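Side-chain contacts in Lmo0131 protein (Listeria monocytogenes, PDB 4Q6J), which is of unproven function but adopts the TIM-barrel fold of EAL domains, a family generally associated with cyclic-guanylate-specific phosphodiesterase activity: residues 180-185 with 217-222; 26-31 with 234-239; 155-158 with 162-165; 71-76 with 90-95. One frame throughout, in Å; residues are numbered along the deposited sequence.

Overall arrangement
From the N terminus, the first segment met is 26-31, and its contact is the last to close: contact 2 joins the end of strand 20-29 to residues 234-239, near the C terminus, and so encloses the other three. Within that span, contact 4 closes a short loop between helix 66-83 and strand 89-95, contact 3 a tight turn from the loop after strand 151-154 into helix 163-169, and contact 1 ties the loop after strand 174-177 to helix 217-225. These three follow in series and none cross. Contacts 1 and 2 touch through Val220 and Phe236 and both meet the second subunit, whereas contacts 1 and 3 share the third.

Contact 1 (180-185 with 217-222); sequences SFIALL and MEQVEK. With EDO (1,2-ethanediol), chain I.
The flat amide of Gln219 carries the polar part of this contact. Over one face, mainly above the nitrogen, lies the tail of Ile182, with CD1 3.6 Å from Gln219 NE2; over the opposite face sits a 1,2-ethanediol molecule, its C1 3.8 Å from Gln219 CD. The amide edges are used for hydrogen bonds. Gln219 NE2 donates to Ile182 O at 2.8 Å, with a nearly straight N-H...O angle of 166°, and the acceptor lies almost in the amide plane. The carbonyl sees it differently: the donor stands 56° out of the carbonyl plane, so it misses the lone-pair direction. At the other edge, Gln219 OE1 accepts from Glu215 N. With both ends engaged, rotation of the amide is restrained and the orientation of its two polar atoms is well defined.

Ile182 reaches the amide face because its CG1 is tucked between the backbone N and the carbonyl carbon (chi1 68°), and the two side chains meet at about a right angle. One turn along helix 217-225, Lys222 runs past Leu185 in the opposite direction, Leu185 CB resting 3.8 Å from Lys222 CD; only aliphatic carbons of the lysine do the touching. The diol, probably from the crystallisation liquor, also accepts from Leu184 N through O2 at 2.9 Å.

In the barrel, the contact links the loop following strand 174-177 with the helix following the adjacent strand 208-211. Leu185 packs onto Ile195 of helix 189-204, Ile182 onto Leu223 of helix 217-225, and Arg168 of the third subunit binds Ala183 O.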
loop_
_atom_site.group_PDB
_atom_site.type_symbol
_atom_site.label_atom_id
_atom_site.label_comp_id
_atom_site.label_asym_id
_atom_site.label_seq_id
_atom_site.Cartn_x
_atom_site.Cartn_y
_atom_site.Cartn_z
ATOM N N SER B 180 11.094 -14.206 -9.962
ATOM C CA SER B 180 9.838 -14.686 -10.525
ATOM C C SER B 180 9.740 -14.418 -12.035
ATOM O O SER B 180 9.142 -15.180 -12.794
ATOM C CB SER B 180 8.678 -13.988 -9.844
ATOM O OG SER B 180 8.672 -12.629 -10.217
ATOM N N PHE B 181 10.314 -13.308 -12.450
ATOM C CA PHE B 181 10.239 -12.903 -13.834
ATOM C C PHE B 181 10.799 -13.965 -14.808
ATOM O O PHE B 181 10.359 -14.050 -15.960
ATOM C CB PHE B 181 10.991 -11.588 -13.994
ATOM C CG PHE B 181 10.561 -10.785 -15.178
ATOM C CD1 PHE B 181 9.308 -10.209 -15.217
ATOM C CD2 PHE B 181 11.403 -10.597 -16.237
ATOM C CE1 PHE B 181 8.906 -9.461 -16.297
ATOM C CE2 PHE B 181 10.997 -9.840 -17.333
ATOM C CZ PHE B 181 9.744 -9.282 -17.352
ATOM N N ILE B 182 11.767 -14.754 -14.352
ATOM C CA ILE B 182 12.413 -15.726 -15.219
ATOM C C ILE B 182 12.147 -17.182 -14.797
ATOM O O ILE B 182 12.823 -18.111 -15.255
ATOM C CB ILE B 182 13.938 -15.451 -15.334
ATOM C CG1 ILE B 182 14.669 -15.705 -14.005
ATOM C CG2 ILE B 182 14.152 -14.036 -15.797
ATOM C CD1 ILE B 182 16.160 -15.764 -14.121
ATOM N N ALA B 183 11.152 -17.378 -13.936
ATOM C CA ALA B 183 10.803 -18.714 -13.513
ATOM C C ALA B 183 9.672 -19.279 -14.375
ATOM O O ALA B 183 8.895 -18.506 -14.960
ATOM C CB ALA B 183 10.403 -18.707 -12.038
ATOM N N LEU B 184 9.597 -20.616 -14.452
ATOM C CA LEU B 184 8.523 -21.328 -15.173
ATOM C C LEU B 184 8.543 -21.215 -16.705
ATOM O O LEU B 184 7.528 -21.471 -17.363
ATOM C CB LEU B 184 7.138 -20.902 -14.665
ATOM C CG LEU B 184 6.853 -20.917 -13.155
ATOM C CD1 LEU B 184 5.487 -20.321 -12.865
ATOM C CD2 LEU B 184 6.948 -22.300 -12.545
ATOM N N LEU B 185 9.688 -20.860 -17.275
ATOM C CA LEU B 185 9.726 -20.512 -18.691
ATOM C C LEU B 185 9.534 -21.669 -19.679
ATOM O O LEU B 185 9.122 -21.438 -20.817
ATOM C CB LEU B 185 10.988 -19.734 -19.050
ATOM C CG LEU B 185 11.208 -18.362 -18.439
ATOM C CD1 LEU B 185 12.391 -17.688 -19.112
ATOM C CD2 LEU B 185 9.926 -17.480 -18.512
HETATM N N MSE B 217 21.100 -23.724 -16.144
HETATM C CA MSE B 217 21.594 -23.524 -17.493
HETATM C C MSE B 217 20.466 -23.387 -18.544
HETATM O O MSE B 217 20.622 -22.698 -19.511
HETATM C CB MSE B 217 22.598 -24.644 -17.847
HETATM C CG MSE B 217 23.353 -24.451 -19.168
HETATM SE SE MSE B 217 24.460 -22.850 -19.232
HETATM C CE MSE B 217 23.999 -22.276 -21.019
ATOM N N GLU B 218 19.330 -24.047 -18.330
ATOM C CA GLU B 218 18.217 -23.926 -19.262
ATOM C C GLU B 218 17.683 -22.486 -19.292
ATOM O O GLU B 218 17.302 -21.977 -20.352
ATOM C CB GLU B 218 17.103 -24.938 -18.950
ATOM C CG GLU B 218 17.466 -26.388 -19.288
ATOM C CD GLU B 218 16.332 -27.406 -19.040
ATOM O OE1 GLU B 218 15.138 -27.039 -19.111
ATOM O OE2 GLU B 218 16.647 -28.594 -18.785
ATOM N N GLN B 219 17.671 -21.835 -18.128
ATOM C CA GLN B 219 17.372 -20.410 -18.059
ATOM C C GLN B 219 18.397 -19.599 -18.824
ATOM O O GLN B 219 18.024 -18.693 -19.554
ATOM C CB GLN B 219 17.331 -19.910 -16.616
ATOM C CG GLN B 219 15.981 -20.097 -15.941
ATOM C CD GLN B 219 16.040 -19.840 -14.446
ATOM O OE1 GLN B 219 16.991 -20.218 -13.766
ATOM N NE2 GLN B 219 15.023 -19.186 -13.934
ATOM N N VAL B 220 19.677 -19.901 -18.637
ATOM C CA VAL B 220 20.724 -19.182 -19.340
ATOM C C VAL B 220 20.539 -19.239 -20.853
ATOM O O VAL B 220 20.659 -18.240 -21.570
ATOM C CB VAL B 220 22.098 -19.718 -18.979
ATOM C CG1 VAL B 220 23.171 -19.079 -19.881
ATOM C CG2 VAL B 220 22.379 -19.449 -17.505
ATOM N N GLU B 221 20.223 -20.429 -21.334
ATOM C CA GLU B 221 20.008 -20.611 -22.755
ATOM C C GLU B 221 18.906 -19.654 -23.261
ATOM O O GLU B 221 19.106 -18.956 -24.254
ATOM C CB GLU B 221 19.662 -22.064 -23.047
ATOM C CG GLU B 221 20.823 -22.994 -22.828
ATOM C CD GLU B 221 20.415 -24.463 -22.873
ATOM O OE1 GLU B 221 19.202 -24.756 -22.935
ATOM O OE2 GLU B 221 21.303 -25.332 -22.853
ATOM N N LYS B 222 17.763 -19.616 -22.563
ATOM C CA LYS B 222 16.618 -18.805 -22.981
ATOM C C LYS B 222 16.915 -17.329 -22.920
ATOM O O LYS B 222 16.610 -16.587 -23.829
ATOM C CB LYS B 222 15.412 -19.094 -22.106
ATOM C CG LYS B 222 14.923 -20.521 -22.245
ATOM C CD LYS B 222 13.625 -20.744 -21.519
ATOM C CE LYS B 222 13.177 -22.201 -21.643
ATOM N NZ LYS B 222 13.966 -23.094 -20.753
HETATM C C1 EDO I . 13.566 -22.656 -13.747
HETATM O O1 EDO I . 13.316 -23.491 -14.875
HETATM C C2 EDO I . 12.562 -22.979 -12.669
HETATM O O2 EDO I . 11.432 -22.144 -12.834
#

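Contact 2 (26-31 with 234-239); sequences PKVDAK and YYFSRP. With EDO (1,2-ethanediol), chain R; EDO (1,2-ethanediol), chain N; EDO (1,2-ethanediol), chain L.
Val28 and Phe236 form the apolar centre of the contact. Val28 CG2 stands over one face of the phenyl ring, 4.0 Å from Phe236 CD1, and the opposite face is covered by the neighbouring Tyr235, whose CD2 lies 3.6 Å above the Phe236 ring plane and toward its rim. Val28 offers CG2 because that branch lies beside the backbone N, with CG1 anti to it (chi1 164°). Pro26 adds a second apolar touch, its CD 3.7 Å from Ser237 CB.

Within each segment a side-chain hydrogen bond steadies the local shape. Ser237 OG, anti to its own N at chi1 -173°, donates to Arg238 O at 2.9 Å, in the carbonyl plane and on a lone pair. In the other segment, Asp29 OD1 accepts from Lys31 N at 3.0 Å, an Asx turn that bends the chain as the strand ends, and takes Thr32 N as well.

Bound diols and charged ends add polar contacts around this core. One 1,2-ethanediol lies over the centre of the Tyr234 ring and gives a hydrogen bond from O2 to Tyr234 O of 2.8 Å; another accepts from NZ of the buried Lys27 through O1 at 2.9 Å and is also hydrogen-bonded to Glu123 OE1. Arg238 NE makes a salt bridge to Asp5 OD2 of the second subunit.

Val28 pairs with Phe231 of strand 230-231 by backbone hydrogen bonding. Beyond that strand the chain turns back, and Phe236 packs on Phe231 as well as on Val28. Helix 242-248 adds Ile245 on Pro26 and Lys248 on Ser237.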
loop_
_atom_site.group_PDB
_atom_site.type_symbol
_atom_site.label_atom_id
_atom_site.label_comp_id
_atom_site.label_asym_id
_atom_site.label_seq_id
_atom_site.Cartn_x
_atom_site.Cartn_y
_atom_site.Cartn_z
ATOM N N PRO B 26 28.087 -11.585 -7.751
ATOM C CA PRO B 26 28.562 -11.273 -9.105
ATOM C C PRO B 26 27.428 -11.109 -10.128
ATOM O O PRO B 26 26.391 -11.777 -10.060
ATOM C CB PRO B 26 29.410 -12.498 -9.486
ATOM C CG PRO B 26 29.667 -13.189 -8.280
ATOM C CD PRO B 26 28.566 -12.904 -7.322
ATOM N N LYS B 27 27.652 -10.202 -11.067
ATOM C CA LYS B 27 26.852 -10.101 -12.267
ATOM C C LYS B 27 27.778 -10.470 -13.422
ATOM O O LYS B 27 28.915 -10.003 -13.490
ATOM C CB LYS B 27 26.294 -8.684 -12.429
ATOM C CG LYS B 27 25.178 -8.408 -11.449
ATOM C CD LYS B 27 24.784 -6.981 -11.517
ATOM C CE LYS B 27 25.952 -6.088 -11.162
ATOM N NZ LYS B 27 25.523 -4.670 -11.208
ATOM N N VAL B 28 27.268 -11.307 -14.321
ATOM C CA VAL B 28 28.052 -11.917 -15.378
ATOM C C VAL B 28 27.512 -11.448 -16.724
ATOM O O VAL B 28 26.313 -11.364 -16.918
ATOM C CB VAL B 28 27.948 -13.462 -15.266
ATOM C CG1 VAL B 28 28.381 -14.129 -16.492
ATOM C CG2 VAL B 28 28.737 -13.973 -14.051
ATOM N N ASP B 29 28.396 -11.147 -17.659
ATOM C CA ASP B 29 27.977 -10.855 -19.023
ATOM C C ASP B 29 27.324 -12.098 -19.674
ATOM O O ASP B 29 27.880 -13.180 -19.600
ATOM C CB ASP B 29 29.191 -10.383 -19.829
ATOM C CG ASP B 29 28.819 -9.866 -21.214
ATOM O OD1 ASP B 29 28.739 -10.678 -22.147
ATOM O OD2 ASP B 29 28.617 -8.645 -21.368
ATOM N N ALA B 30 26.152 -11.955 -20.291
ATOM C CA ALA B 30 25.434 -13.105 -20.866
ATOM C C ALA B 30 26.185 -13.827 -21.996
ATOM O O ALA B 30 26.038 -15.045 -22.180
ATOM C CB ALA B 30 24.031 -12.695 -21.332
ATOM N N LYS B 31 26.981 -13.064 -22.722
ATOM C CA LYS B 31 27.726 -13.604 -23.845
ATOM C C LYS B 31 29.020 -14.266 -23.413
ATOM O O LYS B 31 29.145 -15.471 -23.513
ATOM C CB LYS B 31 28.097 -12.450 -24.774
ATOM C CG LYS B 31 27.042 -12.000 -25.780
ATOM C CD LYS B 31 25.795 -11.450 -25.119
ATOM C CE LYS B 31 25.668 -9.942 -25.279
ATOM N NZ LYS B 31 25.755 -9.499 -26.692
ATOM N N TYR B 234 22.072 -17.781 -8.139
ATOM C CA TYR B 234 22.769 -18.901 -7.518
ATOM C C TYR B 234 23.672 -19.692 -8.481
ATOM O O TYR B 234 24.728 -20.206 -8.091
ATOM C CB TYR B 234 21.758 -19.839 -6.820
ATOM C CG TYR B 234 22.353 -20.545 -5.639
ATOM C CD1 TYR B 234 22.442 -19.916 -4.402
ATOM C CD2 TYR B 234 22.863 -21.834 -5.763
ATOM C CE1 TYR B 234 23.009 -20.561 -3.322
ATOM C CE2 TYR B 234 23.431 -22.490 -4.680
ATOM C CZ TYR B 234 23.504 -21.851 -3.467
ATOM O OH TYR B 234 24.067 -22.511 -2.387
ATOM N N TYR B 235 23.263 -19.776 -9.740
ATOM C CA TYR B 235 23.974 -20.568 -10.745
ATOM C C TYR B 235 25.423 -20.118 -10.910
ATOM O O TYR B 235 26.318 -20.906 -11.275
ATOM C CB TYR B 235 23.246 -20.506 -12.091
ATOM C CG TYR B 235 23.864 -21.379 -13.166
ATOM C CD1 TYR B 235 23.719 -22.758 -13.132
ATOM C CD2 TYR B 235 24.590 -20.829 -14.216
ATOM C CE1 TYR B 235 24.286 -23.565 -14.107
ATOM C CE2 TYR B 235 25.170 -21.623 -15.193
ATOM C CZ TYR B 235 25.013 -22.999 -15.136
ATOM O OH TYR B 235 25.576 -23.824 -16.097
ATOM N N PHE B 236 25.645 -18.842 -10.646
ATOM C CA PHE B 236 26.973 -18.285 -10.696
ATOM C C PHE B 236 27.518 -18.184 -9.282
ATOM O O PHE B 236 28.512 -18.849 -8.952
ATOM C CB PHE B 236 26.933 -16.963 -11.443
ATOM C CG PHE B 236 26.449 -17.121 -12.854
ATOM C CD1 PHE B 236 27.283 -17.647 -13.817
ATOM C CD2 PHE B 236 25.132 -16.834 -13.198
ATOM C CE1 PHE B 236 26.842 -17.840 -15.119
ATOM C CE2 PHE B 236 24.675 -17.027 -14.501
ATOM C CZ PHE B 236 25.534 -17.522 -15.465
ATOM N N SER B 237 26.851 -17.405 -8.433
ATOM C CA SER B 237 27.270 -17.296 -7.025
ATOM C C SER B 237 26.234 -16.618 -6.113
ATOM O O SER B 237 25.708 -15.559 -6.452
ATOM C CB SER B 237 28.610 -16.543 -6.919
ATOM O OG SER B 237 29.125 -16.562 -5.597
ATOM N N ARG B 238 25.958 -17.221 -4.955
ATOM C CA ARG B 238 25.280 -16.519 -3.877
ATOM C C ARG B 238 26.086 -15.261 -3.503
ATOM O O ARG B 238 27.254 -15.134 -3.869
ATOM C CB ARG B 238 25.201 -17.437 -2.670
ATOM C CG ARG B 238 26.556 -17.919 -2.181
ATOM C CD ARG B 238 26.421 -19.167 -1.323
ATOM N NE ARG B 238 26.787 -18.901 0.064
ATOM C CZ ARG B 238 27.956 -19.215 0.616
ATOM N NH1 ARG B 238 28.888 -19.820 -0.100
ATOM N NH2 ARG B 238 28.197 -18.922 1.892
ATOM N N PRO B 239 25.472 -14.328 -2.769
ATOM C CA PRO B 239 26.276 -13.203 -2.276
ATOM C C PRO B 239 27.326 -13.655 -1.243
ATOM O O PRO B 239 27.044 -14.534 -0.435
ATOM C CB PRO B 239 25.223 -12.293 -1.641
ATOM C CG PRO B 239 23.945 -12.695 -2.318
ATOM C CD PRO B 239 24.045 -14.150 -2.459
HETATM C C1 EDO R . 26.339 -20.541 -5.460
HETATM O O1 EDO R . 26.891 -20.286 -4.171
HETATM C C2 EDO R . 27.083 -21.740 -6.016
HETATM O O2 EDO R . 26.665 -22.030 -7.351
HETATM C C1 EDO N . 24.524 -3.863 -14.857
HETATM O O1 EDO N . 24.083 -3.660 -13.505
HETATM C C2 EDO N . 25.834 -4.630 -14.897
HETATM O O2 EDO N . 25.633 -5.982 -14.472
HETATM C C1 EDO L . 19.024 -16.850 -6.241
HETATM O O1 EDO L . 19.385 -17.281 -7.555
HETATM C C2 EDO L . 19.510 -15.447 -5.962
HETATM O O2 EDO L . 20.934 -15.394 -5.948
#

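Contact 3 (155-158 with 162-165); sequences DDFG and SSLA. With EDO (1,2-ethanediol), chain Q.
The chain from Asp156 to Gly158 runs beside Ser163, the first residue of helix 163-169. Asp155, just before, is held through its backbone: its O accepts from Arg129 NE. Asp156 approaches with its carbonyl alone, Asp156 O lying 3.9 Å from Ser163 OG, and its carboxylate leads away.

Phe157 supplies the apolar part. With CG anti to its N (chi1 -175°), the ring is carried to the helix start, where Ser163 CB sits over one face, 3.8 Å from the ring centroid and 21° off the normal, a CH-pi contact offset toward the rim. Leu164 comes instead to the edge, near the ring plane, its CD2 3.9 Å from Phe157 CZ. The methylene and the methyl thus meet different sides of one ring.

Gly158 closes the turn. Its N donates to Ser163 OG at 2.7 Å, with a moderately bent N-H...O angle of 145°. A water gives a second link: it accepts from Ser163 N at 2.8 Å and donates weakly to Gly158 O at 3.4 Å.

In other EAL domains the loop corresponding to this DDFG sequence contributes acidic residues to the metal site and takes part in dimer formation; no metal is present in this contact. Consistent with the latter role, Phe157 packs on Leu164 of the third subunit. Chemically, the Ser163 hydroxyl oxygen is gripped by at least two N-H donors, Gly158 N and Arg129 NH1. This ties the loop backbone and an arginine to the helix start, while the CH-pi contact of the methylene sets the phenyl ring against the same serine.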
loop_
_atom_site.group_PDB
_atom_site.type_symbol
_atom_site.label_atom_id
_atom_site.label_comp_id
_atom_site.label_asym_id
_atom_site.label_seq_id
_atom_site.Cartn_x
_atom_site.Cartn_y
_atom_site.Cartn_z
ATOM N N ASP B 155 15.366 -1.825 -9.343
ATOM C CA ASP B 155 15.096 -3.230 -9.032
ATOM C C ASP B 155 13.649 -3.628 -9.337
ATOM O O ASP B 155 12.831 -2.778 -9.693
ATOM C CB ASP B 155 15.409 -3.505 -7.566
ATOM C CG ASP B 155 14.281 -3.108 -6.652
ATOM O OD1 ASP B 155 13.466 -2.245 -7.056
ATOM O OD2 ASP B 155 14.202 -3.655 -5.521
ATOM N N ASP B 156 13.350 -4.917 -9.173
ATOM C CA ASP B 156 11.965 -5.412 -9.084
ATOM C C ASP B 156 11.119 -5.017 -10.283
ATOM O O ASP B 156 9.950 -4.725 -10.119
ATOM C CB ASP B 156 11.268 -4.842 -7.825
ATOM C CG ASP B 156 11.580 -5.619 -6.532
ATOM O OD1 ASP B 156 12.526 -6.430 -6.492
ATOM O OD2 ASP B 156 10.855 -5.402 -5.534
ATOM N N PHE B 157 11.700 -4.992 -11.485
ATOM C CA PHE B 157 10.949 -4.390 -12.559
ATOM C C PHE B 157 9.653 -5.143 -12.785
ATOM O O PHE B 157 9.609 -6.303 -13.114
ATOM C CB PHE B 157 11.725 -4.271 -13.886
ATOM C CG PHE B 157 10.954 -3.520 -14.943
ATOM C CD1 PHE B 157 10.058 -4.183 -15.747
ATOM C CD2 PHE B 157 11.044 -2.154 -15.050
ATOM C CE1 PHE B 157 9.324 -3.510 -16.687
ATOM C CE2 PHE B 157 10.295 -1.472 -15.986
ATOM C CZ PHE B 157 9.440 -2.151 -16.807
ATOM N N GLY B 158 8.595 -4.386 -12.621
ATOM C CA GLY B 158 7.242 -4.722 -12.959
ATOM C C GLY B 158 6.504 -5.359 -11.814
ATOM O O GLY B 158 5.289 -5.291 -11.778
ATOM N N SER B 162 4.741 0.818 -10.043
ATOM C CA SER B 162 4.776 1.757 -11.157
ATOM C C SER B 162 6.124 1.717 -11.870
ATOM O O SER B 162 6.782 2.745 -12.032
ATOM C CB SER B 162 4.481 3.177 -10.671
ATOM O OG SER B 162 3.092 3.453 -10.717
ATOM N N SER B 163 6.529 0.524 -12.292
ATOM C CA SER B 163 7.826 0.336 -12.917
ATOM C C SER B 163 7.913 1.092 -14.234
ATOM O O SER B 163 8.961 1.563 -14.616
ATOM C CB SER B 163 8.086 -1.157 -13.136
ATOM O OG SER B 163 8.017 -1.841 -11.912
ATOM N N LEU B 164 6.817 1.135 -14.959
ATOM C CA LEU B 164 6.803 1.843 -16.229
ATOM C C LEU B 164 7.019 3.344 -16.107
ATOM O O LEU B 164 7.619 3.945 -16.972
ATOM C CB LEU B 164 5.549 1.526 -17.037
ATOM C CG LEU B 164 5.699 0.231 -17.817
ATOM C CD1 LEU B 164 4.470 0.013 -18.679
ATOM C CD2 LEU B 164 6.941 0.206 -18.678
ATOM N N ALA B 165 6.483 3.935 -15.041
ATOM C CA ALA B 165 6.638 5.365 -14.784
ATOM C C ALA B 165 8.055 5.700 -14.339
ATOM O O ALA B 165 8.606 6.720 -14.724
ATOM C CB ALA B 165 5.672 5.818 -13.769
HETATM C C1 EDO Q . 13.759 -4.309 -1.039
HETATM O O1 EDO Q . 14.851 -4.533 -1.942
HETATM C C2 EDO Q . 12.433 -4.591 -1.728
HETATM O O2 EDO Q . 12.213 -3.614 -2.740
HETATM O O HOH W 1 5.298 -1.862 -11.594
#

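Contact 4 (71-76 with 90-95); sequences DFVAET and ISINIP. With EDO (1,2-ethanediol), chain P.
Val73 and Ala74 pack against Ile92 in an alpha-beta layer of the TIM barrel, where helix 66-83 lies on the strand that follows it, 89-95; this helix forms part of the crossover from strand 35-45 to its parallel neighbour. The tight part is wholly aliphatic. Val73 CG1 lies 3.6 Å from Ile92 CG2 and equally near Ile92 CB, the two side chains sliding past each other in opposite directions. Val73 sends CG1 to the strand by holding it anti to the backbone N (chi1 168°). Ile92 forks around the helix surface: CG2 meets the valine while CD1, at the end of the other branch, reaches Ala74 CB at 4.0 Å. Further along the helix, Ala77 also touches Ile92.

The looser, more polar side of helix 66-83 faces helix 102-115. There a 1,2-ethanediol, probably from the crystallisation liquor, rests with C1 3.6 Å from Ala74 CB. Its O2 donates to Asp71 OD1 at 2.6 Å, and the diol is also hydrogen-bonded to Tyr104 OH; the same Asp71 oxygen forms a salt bridge with Arg67 NE.

Away from the strand, Phe72 and Thr76 pair one turn apart. Phe72 O accepts twice from Thr76, from the backbone N and from OG1 at 2.7 Å, and this same OG1 hovers 3.4 Å above the plane of the Phe72 ring, over its centre.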
loop_
_atom_site.group_PDB
_atom_site.type_symbol
_atom_site.label_atom_id
_atom_site.label_comp_id
_atom_site.label_asym_id
_atom_site.label_seq_id
_atom_site.Cartn_x
_atom_site.Cartn_y
_atom_site.Cartn_z
ATOM N N ASP B 71 25.011 5.162 4.671
ATOM C CA ASP B 71 26.338 5.742 4.687
ATOM C C ASP B 71 27.376 4.616 4.665
ATOM O O ASP B 71 28.313 4.638 3.869
ATOM C CB ASP B 71 26.515 6.659 5.916
ATOM C CG ASP B 71 25.796 8.027 5.783
ATOM O OD1 ASP B 71 25.195 8.358 4.741
ATOM O OD2 ASP B 71 25.838 8.803 6.759
ATOM N N PHE B 72 27.178 3.618 5.523
ATOM C CA PHE B 72 28.038 2.440 5.554
ATOM C C PHE B 72 28.139 1.818 4.158
ATOM O O PHE B 72 29.231 1.607 3.631
ATOM C CB PHE B 72 27.515 1.380 6.554
ATOM C CG PHE B 72 28.235 0.040 6.437
ATOM C CD1 PHE B 72 29.371 -0.227 7.179
ATOM C CD2 PHE B 72 27.806 -0.927 5.543
ATOM C CE1 PHE B 72 30.032 -1.444 7.032
ATOM C CE2 PHE B 72 28.467 -2.111 5.396
ATOM C CZ PHE B 72 29.569 -2.374 6.123
ATOM N N VAL B 73 26.978 1.514 3.578
ATOM C CA VAL B 73 26.888 0.894 2.262
ATOM C C VAL B 73 27.648 1.722 1.219
ATOM O O VAL B 73 28.442 1.186 0.479
ATOM C CB VAL B 73 25.401 0.683 1.876
ATOM C CG1 VAL B 73 25.228 0.327 0.436
ATOM C CG2 VAL B 73 24.808 -0.386 2.775
ATOM N N ALA B 74 27.442 3.028 1.191
ATOM C CA ALA B 74 28.104 3.831 0.187
ATOM C C ALA B 74 29.610 3.931 0.399
ATOM O O ALA B 74 30.391 3.822 -0.548
ATOM C CB ALA B 74 27.495 5.181 0.122
ATOM N N GLU B 75 30.029 4.146 1.632
ATOM C CA GLU B 75 31.452 4.282 1.883
ATOM C C GLU B 75 32.245 2.996 1.671
ATOM O O GLU B 75 33.329 3.013 1.099
ATOM C CB GLU B 75 31.668 4.852 3.271
ATOM C CG GLU B 75 30.905 6.122 3.379
ATOM C CD GLU B 75 31.080 6.847 4.689
ATOM O OE1 GLU B 75 31.989 6.477 5.475
ATOM O OE2 GLU B 75 30.296 7.801 4.921
ATOM N N THR B 76 31.693 1.892 2.149
ATOM C CA THR B 76 32.283 0.589 1.944
ATOM C C THR B 76 32.380 0.279 0.452
ATOM O O THR B 76 33.406 -0.208 -0.013
ATOM C CB THR B 76 31.438 -0.485 2.610
ATOM O OG1 THR B 76 31.299 -0.141 3.969
ATOM C CG2 THR B 76 32.086 -1.836 2.505
ATOM N N ILE B 90 30.346 -1.786 -8.891
ATOM C CA ILE B 90 29.648 -2.231 -7.691
ATOM C C ILE B 90 28.410 -1.370 -7.495
ATOM O O ILE B 90 28.496 -0.150 -7.538
ATOM C CB ILE B 90 30.544 -2.175 -6.432
ATOM C CG1 ILE B 90 31.759 -3.099 -6.607
ATOM C CG2 ILE B 90 29.733 -2.545 -5.180
ATOM C CD1 ILE B 90 32.646 -3.210 -5.400
ATOM N N SER B 91 27.260 -2.008 -7.299
ATOM C CA SER B 91 26.017 -1.266 -7.027
ATOM C C SER B 91 25.718 -1.139 -5.534
ATOM O O SER B 91 26.127 -1.994 -4.748
ATOM C CB SER B 91 24.814 -1.895 -7.731
ATOM O OG SER B 91 24.569 -3.171 -7.220
ATOM N N ILE B 92 25.009 -0.068 -5.167
ATOM C CA ILE B 92 24.442 0.087 -3.830
ATOM C C ILE B 92 22.946 0.335 -3.927
ATOM O O ILE B 92 22.477 1.034 -4.820
ATOM C CB ILE B 92 25.077 1.247 -3.019
ATOM C CG1 ILE B 92 24.857 2.583 -3.711
ATOM C CG2 ILE B 92 26.561 1.009 -2.789
ATOM C CD1 ILE B 92 25.628 3.701 -3.062
ATOM N N ASN B 93 22.212 -0.252 -2.993
ATOM C CA ASN B 93 20.779 -0.109 -2.951
ATOM C C ASN B 93 20.426 1.151 -2.220
ATOM O O ASN B 93 20.798 1.324 -1.059
ATOM C CB ASN B 93 20.165 -1.310 -2.239
ATOM C CG ASN B 93 20.323 -2.570 -3.028
ATOM O OD1 ASN B 93 20.509 -2.533 -4.243
ATOM N ND2 ASN B 93 20.271 -3.692 -2.358
ATOM N N ILE B 94 19.724 2.044 -2.895
ATOM C CA ILE B 94 19.244 3.241 -2.243
ATOM C C ILE B 94 17.745 3.308 -2.440
ATOM O O ILE B 94 17.258 3.309 -3.561
ATOM C CB ILE B 94 19.877 4.491 -2.823
ATOM C CG1 ILE B 94 21.391 4.428 -2.642
ATOM C CG2 ILE B 94 19.333 5.728 -2.128
ATOM C CD1 ILE B 94 22.105 5.551 -3.266
ATOM N N PRO B 95 17.001 3.318 -1.340
ATOM C CA PRO B 95 15.542 3.432 -1.348
ATOM C C PRO B 95 15.068 4.658 -2.109
ATOM O O PRO B 95 15.711 5.704 -2.060
ATOM C CB PRO B 95 15.210 3.600 0.135
ATOM C CG PRO B 95 16.337 2.992 0.855
ATOM C CD PRO B 95 17.546 3.258 0.022
HETATM C C1 EDO P . 28.121 8.461 1.378
HETATM O O1 EDO P . 28.720 7.921 2.561
HETATM C C2 EDO P . 26.651 8.863 1.563
HETATM O O2 EDO P . 25.839 7.894 2.251
#